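Local atomic coordinates of N-acetylneuraminate lyase (Peptoclostridium difficile, PDB entry 4WOZ), a protein that is a lyase of the dihydrodipicolinate synthetase family, with a TIM-barrel fold, and forms an assembly of four chains. Residues A[132-135]-A[136-140]. Numbering follows the deposited sequence.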
loop_
_atom_site.group_PDB
_atom_site.type_symbol
_atom_site.label_atom_id
_atom_site.label_comp_id
_atom_site.label_asym_id
_atom_site.label_seq_id
_atom_site.Cartn_x
_atom_site.Cartn_y
_atom_site.Cartn_z
ATOM N N TYR A 132 13.395 0.713 22.411
ATOM C CA TYR A 132 13.142 2.147 22.362
ATOM C C TYR A 132 12.182 2.535 23.492
ATOM O O TYR A 132 12.441 3.478 24.235
ATOM C CB TYR A 132 12.570 2.502 20.981
ATOM C CG TYR A 132 11.898 3.854 20.843
ATOM C CD1 TYR A 132 10.541 4.011 21.128
ATOM C CD2 TYR A 132 12.599 4.960 20.368
ATOM C CE1 TYR A 132 9.899 5.228 20.934
ATOM C CE2 TYR A 132 11.964 6.188 20.173
ATOM C CZ TYR A 132 10.615 6.311 20.453
ATOM O OH TYR A 132 9.970 7.507 20.227
ATOM N N TYR A 133 11.093 1.785 23.640
ATOM C CA TYR A 133 10.110 2.070 24.683
ATOM C C TYR A 133 10.635 1.809 26.103
ATOM O O TYR A 133 10.433 2.622 27.005
ATOM C CB TYR A 133 8.826 1.263 24.431
ATOM C CG TYR A 133 7.938 1.860 23.352
ATOM C CD1 TYR A 133 7.416 3.145 23.492
ATOM C CD2 TYR A 133 7.618 1.143 22.198
ATOM C CE1 TYR A 133 6.595 3.703 22.512
ATOM C CE2 TYR A 133 6.796 1.696 21.208
ATOM C CZ TYR A 133 6.290 2.976 21.375
ATOM O OH TYR A 133 5.465 3.528 20.421
ATOM N N ASN A 134 11.306 0.678 26.303
ATOM C CA ASN A 134 11.855 0.350 27.614
ATOM C C ASN A 134 12.909 1.370 28.037
ATOM O O ASN A 134 12.940 1.797 29.187
ATOM C CB ASN A 134 12.479 -1.045 27.605
ATOM C CG ASN A 134 11.448 -2.143 27.442
ATOM O OD1 ASN A 134 10.459 -2.194 28.173
ATOM N ND2 ASN A 134 11.677 -3.031 26.484
ATOM N N THR A 135 13.774 1.756 27.108
ATOM C CA THR A 135 14.808 2.729 27.417
ATOM C C THR A 135 14.162 4.018 27.914
ATOM O O THR A 135 14.567 4.578 28.930
ATOM C CB THR A 135 15.676 3.042 26.174
ATOM O OG1 THR A 135 16.472 1.896 25.846
ATOM C CG2 THR A 135 16.591 4.223 26.438
ATOM N N ILE A 136 13.148 4.478 27.196
ATOM C CA ILE A 136 12.458 5.705 27.565
ATOM C C ILE A 136 11.821 5.665 28.952
ATOM O O ILE A 136 12.150 6.483 29.806
ATOM C CB ILE A 136 11.359 6.051 26.535
ATOM C CG1 ILE A 136 12.003 6.400 25.192
ATOM C CG2 ILE A 136 10.507 7.209 27.046
ATOM C CD1 ILE A 136 11.006 6.676 24.091
ATOM N N ILE A 137 10.917 4.717 29.177
ATOM C CA ILE A 137 10.213 4.628 30.457
ATOM C C ILE A 137 11.050 4.159 31.642
ATOM O O ILE A 137 10.740 4.490 32.788
ATOM C CB ILE A 137 8.958 3.718 30.350
ATOM C CG1 ILE A 137 8.066 3.904 31.581
ATOM C CG2 ILE A 137 9.378 2.258 30.224
ATOM C CD1 ILE A 137 7.561 5.329 31.772
ATOM N N ASN A 138 12.101 3.388 31.383
ATOM C CA ASN A 138 12.944 2.915 32.477
ATOM C C ASN A 138 13.879 4.023 32.954
ATOM O O ASN A 138 14.434 3.947 34.052
ATOM C CB ASN A 138 13.767 1.695 32.053
ATOM C CG ASN A 138 12.899 0.512 31.669
ATOM O OD1 ASN A 138 11.842 0.284 32.260
ATOM N ND2 ASN A 138 13.353 -0.258 30.684
ATOM N N SER A 139 14.039 5.052 32.126
ATOM C CA SER A 139 14.899 6.185 32.455
ATOM C C SER A 139 14.273 7.140 33.462
ATOM O O SER A 139 14.971 7.969 34.041
ATOM C CB SER A 139 15.248 6.980 31.194
ATOM O OG SER A 139 16.097 6.245 30.332
ATOM N N VAL A 140 12.963 7.035 33.673
ATOM C CA VAL A 140 12.294 7.936 34.603
ATOM C C VAL A 140 11.261 7.278 35.508
ATOM O O VAL A 140 10.877 6.123 35.319
ATOM C CB VAL A 140 11.593 9.090 33.850
ATOM C CG1 VAL A 140 12.604 9.867 33.027
ATOM C CG2 VAL A 140 10.493 8.535 32.953
#
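Ile136 CD1 lies over one face of the Tyr132 ring, 3.8 Å from the ring centroid and 19° off the normal, a CH-pi contact shifted toward the rim. At the edge of that ring, in its plane, sits Tyr133 CE1, while Tyr132 CD1 stands over the centre of the Tyr133 ring, 3.9 Å above its plane. CG1 of Ile136 beside the backbone N and an extended chi2 (177°) carry the delta methyl back one turn, where it meets Tyr132 CE1 at 3.6 Å. An aromatic face and a slim, branched aliphatic suit this buried side of the helix, where Ile136 also packs on Ile114 and Leu144. The tyrosines add hydroxyls that reach polar partners: Tyr133 OH bonds to Ala116 O of strand 113-117, and Tyr132 OH to Ser93 N, which follows strand 86-90.

Beneath the side chains, Ile136 N donates to Tyr132 O at 3.2 Å, and Ile137 N to Tyr133 O at 3.1 Å. Two residues further on, Ser139 N bonds weakly to Thr135 O at 3.3 Å. The Ser139 hydroxyl adds a second donor, OG bonding to the same oxygen at 2.7 Å; chi1 of -69° sets OG beside its own backbone N, so both donors converge on Thr135 O. A short polar side chain fits here because its hydroxyl can reach back to the carbonyl four residues earlier.

This i to i+4 packing belongs to the amphipathic helix 126-138, which links strands 113-117 and 144-147 in a beta-alpha-beta crossover of the TIM barrel.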